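Local coordinates for putative methyl-accepting chemotaxis protein (Salmonella enterica subsp. enterica serovar Typhimurium str. LT2, PDB 6DB1), which probably senses chemical signals through its N-terminal, helical ligand-binding domain, as expected of a chemotaxis receptor, at residues A[65-70]-A[85-90]. Sequence-based numbering, arbitrary orientation. Where two conformers were deposited one is given.
Sequences QKLEEM and EVLSNW
Leu87 and Trp90 meet Leu67 and Met70 where two successive, nearly antiparallel helices of a four-helix bundle pack together, a worked example of core building around one large aromatic residue. The segment axes approach to 10.5 Å at 158°, and no hydrogen bond joins them; the contact is apolar. Along helix 80-105, the Val86 side chain touches Ser131 and Phe135 of helix 110-144. Next, Leu87 reaches across with its CD2 branch, which lies 3.6 Å from Met70 CG and also touches Met70 CB. One turn on, Trp90 has CG anti to its backbone N (chi1 -168°), and its indole extends to the backbone of helix 54-73: CZ2 sits 3.5 Å from Leu67 N and equally close to Lys66 C. Leu67 CD1 covers one face in a CH-pi contact, 3.9 Å from the centroid of the five-membered ring. Phe128 of helix 110-144 meets the Trp90 ring edge-to-face and Leu24 of helix 13-46 touches Trp90, so all four helices meet at this residue. Beside this core, Lys66 turns its amine away to a salt bridge with Glu69. Met70, present as selenomethionine, sets its selenium at the edge of the six-membered ring in a Met-aromatic contact, 4.1 Å from Trp90 CZ3.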
ATOM      1  N   GLN A  65      14.253   0.941  -5.157  0.60 44.56           N
ATOM      2  CA  GLN A  65      14.049   0.410  -6.511  0.60 43.71           C
ATOM      3  C   GLN A  65      12.674   0.835  -7.044  0.60 40.57           C
ATOM      4  O   GLN A  65      12.541   1.118  -8.232  0.60 41.32           O
ATOM      5  CB  GLN A  65      14.171  -1.117  -6.552  0.60 45.76           C
ATOM      6  CG  GLN A  65      13.831  -1.721  -7.914  0.60 47.22           C
ATOM      7  CD  GLN A  65      14.711  -1.202  -9.028  0.60 49.44           C
ATOM      8  OE1 GLN A  65      15.886  -0.894  -8.829  0.60 53.35           O
ATOM      9  NE2 GLN A  65      14.152  -1.123 -10.225  0.60 49.59           N
ATOM     10  N   LYS A  66      11.646   0.850  -6.199  1.00 37.64           N
ATOM     11  CA  LYS A  66      10.318   1.241  -6.665  1.00 35.62           C
ATOM     12  C   LYS A  66      10.276   2.740  -6.979  1.00 32.36           C
ATOM     13  O   LYS A  66       9.610   3.115  -7.895  1.00 31.18           O
ATOM     14  CB  LYS A  66       9.241   0.776  -5.689  1.00 35.08           C
ATOM     15  CG  LYS A  66       9.049  -0.730  -5.694  1.00 37.25           C
ATOM     16  CD  LYS A  66       8.735  -1.271  -7.074  1.00 37.82           C
ATOM     17  CE  LYS A  66       8.596  -2.774  -7.112  1.00 40.92           C
ATOM     18  NZ  LYS A  66       8.390  -3.229  -8.502  1.00 42.13           N
ATOM     19  N   LEU A  67      11.003   3.574  -6.253  1.00 32.89           N
ATOM     20  CA  LEU A  67      11.059   4.992  -6.587  1.00 33.42           C
ATOM     21  C   LEU A  67      11.715   5.164  -7.963  1.00 34.45           C
ATOM     22  O   LEU A  67      11.265   5.955  -8.770  1.00 33.16           O
ATOM     23  CB  LEU A  67      11.850   5.756  -5.521  1.00 34.34           C
ATOM     24  CG  LEU A  67      12.109   7.233  -5.825  1.00 34.44           C
ATOM     25  CD1 LEU A  67      10.810   8.018  -5.915  1.00 32.45           C
ATOM     26  CD2 LEU A  67      13.037   7.847  -4.779  1.00 37.00           C
ATOM     27  N   GLU A  68      12.798   4.437  -8.220  1.00 36.71           N
ATOM     28  CA  GLU A  68      13.474   4.568  -9.503  1.00 40.01           C
ATOM     29  C   GLU A  68      12.519   4.165 -10.631  1.00 39.69           C
ATOM     30  O   GLU A  68      12.457   4.824 -11.649  1.00 39.79           O
ATOM     31  CB  GLU A  68      14.746   3.719  -9.539  1.00 45.46           C
ATOM     32  CG  GLU A  68      15.891   4.311  -8.742  1.00 49.86           C
ATOM     33  CD  GLU A  68      16.161   5.776  -9.014  1.00 53.01           C
ATOM     34  OE1 GLU A  68      15.710   6.612  -8.212  1.00 54.37           O
ATOM     35  OE2 GLU A  68      16.806   6.077 -10.034  1.00 63.43           O
ATOM     36  N   GLU A  69      11.759   3.103 -10.422  1.00 37.67           N
ATOM     37  CA  GLU A  69      10.806   2.618 -11.412  1.00 38.19           C
ATOM     38  C   GLU A  69       9.678   3.652 -11.592  1.00 36.68           C
ATOM     39  O   GLU A  69       9.188   3.885 -12.729  1.00 36.72           O
ATOM     40  CB  GLU A  69      10.266   1.270 -10.939  1.00 40.99           C
ATOM     41  CG  GLU A  69       9.956   0.285 -12.035  1.00 46.47           C
ATOM     42  CD  GLU A  69       9.293  -0.985 -11.519  1.00 51.16           C
ATOM     43  OE1 GLU A  69       8.411  -1.506 -12.239  1.00 55.39           O
ATOM     44  OE2 GLU A  69       9.634  -1.437 -10.388  1.00 47.68           O
HETATM   45  N   MSE A  70       9.287   4.307 -10.500  1.00 32.10           N
HETATM   46  CA  MSE A  70       8.220   5.312 -10.596  1.00 30.09           C
HETATM   47  C   MSE A  70       8.686   6.462 -11.419  1.00 31.15           C
HETATM   48  O   MSE A  70       7.946   6.945 -12.284  1.00 29.24           O
HETATM   49  CB  MSE A  70       7.746   5.825  -9.238  1.00 28.08           C
HETATM   50  CG  MSE A  70       6.390   6.559  -9.337  1.00 27.60           C
HETATM   51 SE   MSE A  70       4.886   5.305  -9.575  1.00 27.81          SE
HETATM   52  CE  MSE A  70       3.505   6.678  -9.723  1.00 26.35           C
ATOM     53  N   GLU A  85       4.704  15.797  -7.156  1.00 38.08           N
ATOM     54  CA  GLU A  85       4.484  15.779  -5.728  1.00 40.00           C
ATOM     55  C   GLU A  85       4.835  14.387  -5.173  1.00 39.06           C
ATOM     56  O   GLU A  85       5.523  14.263  -4.169  1.00 38.69           O
ATOM     57  CB  GLU A  85       3.029  16.148  -5.454  1.00 43.21           C
ATOM     58  CG  GLU A  85       2.783  16.668  -4.061  1.00 49.80           C
ATOM     59  CD  GLU A  85       1.314  16.763  -3.693  1.00 52.38           C
ATOM     60  OE1 GLU A  85       0.579  17.488  -4.389  1.00 56.48           O
ATOM     61  OE2 GLU A  85       0.919  16.121  -2.714  1.00 56.44           O
ATOM     62  N   VAL A  86       4.358  13.347  -5.858  1.00 36.81           N
ATOM     63  CA  VAL A  86       4.555  11.954  -5.461  1.00 36.91           C
ATOM     64  C   VAL A  86       6.050  11.602  -5.395  1.00 35.39           C
ATOM     65  O   VAL A  86       6.510  11.073  -4.387  1.00 34.46           O
ATOM     66  CB  VAL A  86       3.815  11.011  -6.429  1.00 36.78           C
ATOM     67  CG1 VAL A  86       4.336   9.587  -6.365  1.00 38.57           C
ATOM     68  CG2 VAL A  86       2.316  11.058  -6.196  1.00 36.60           C
ATOM     69  N   LEU A  87       6.782  11.884  -6.456  1.00 39.68           N
ATOM     70  CA  LEU A  87       8.209  11.545  -6.513  1.00 37.73           C
ATOM     71  C   LEU A  87       9.003  12.325  -5.456  1.00 38.88           C
ATOM     72  O   LEU A  87       9.912  11.766  -4.843  1.00 37.79           O
ATOM     73  CB  LEU A  87       8.740  11.836  -7.918  1.00 37.64           C
ATOM     74  CG  LEU A  87       8.091  11.042  -9.049  1.00 37.64           C
ATOM     75  CD1 LEU A  87       8.596  11.502 -10.409  1.00 38.83           C
ATOM     76  CD2 LEU A  87       8.323   9.560  -8.866  1.00 37.15           C
ATOM     77  N   SER A  88       8.684  13.594  -5.236  1.00 40.60           N
ATOM     78  CA  SER A  88       9.446  14.378  -4.255  1.00 42.80           C
ATOM     79  C   SER A  88       9.163  13.914  -2.828  1.00 40.28           C
ATOM     80  O   SER A  88      10.075  13.837  -2.032  1.00 42.28           O
ATOM     81  CB  SER A  88       9.172  15.839  -4.396  1.00 47.24           C
ATOM     82  OG  SER A  88       9.734  16.313  -5.598  1.00 53.62           O
ATOM     83  N   ASN A  89       7.914  13.617  -2.509  1.00 40.10           N
ATOM     84  CA  ASN A  89       7.565  13.163  -1.151  1.00 40.04           C
ATOM     85  C   ASN A  89       8.085  11.736  -0.935  1.00 38.45           C
ATOM     86  O   ASN A  89       8.517  11.384   0.176  1.00 39.75           O
ATOM     87  CB  ASN A  89       6.066  13.323  -0.879  1.00 40.86           C
ATOM     88  CG  ASN A  89       5.667  14.778  -0.769  1.00 44.48           C
ATOM     89  OD1 ASN A  89       6.527  15.648  -0.664  1.00 46.50           O
ATOM     90  ND2 ASN A  89       4.373  15.050  -0.751  1.00 45.26           N
ATOM     91  N   TRP A  90       8.067  10.920  -1.985  1.00 37.02           N
ATOM     92  CA  TRP A  90       8.581   9.556  -1.890  1.00 35.53           C
ATOM     93  C   TRP A  90      10.081   9.634  -1.601  1.00 37.40           C
ATOM     94  O   TRP A  90      10.586   8.995  -0.683  1.00 36.47           O
ATOM     95  CB  TRP A  90       8.336   8.810  -3.204  1.00 33.63           C
ATOM     96  CG  TRP A  90       8.535   7.324  -3.193  1.00 31.12           C
ATOM     97  CD1 TRP A  90       9.410   6.590  -2.453  1.00 31.64           C
ATOM     98  CD2 TRP A  90       7.943   6.404  -4.126  1.00 30.43           C
ATOM     99  NE1 TRP A  90       9.324   5.267  -2.794  1.00 31.64           N
ATOM    100  CE2 TRP A  90       8.435   5.127  -3.825  1.00 30.50           C
ATOM    101  CE3 TRP A  90       6.988   6.534  -5.133  1.00 30.26           C
ATOM    102  CZ2 TRP A  90       8.039   3.994  -4.526  1.00 30.18           C
ATOM    103  CZ3 TRP A  90       6.582   5.415  -5.822  1.00 31.09           C
ATOM    104  CH2 TRP A  90       7.127   4.164  -5.535  1.00 31.35           C
TER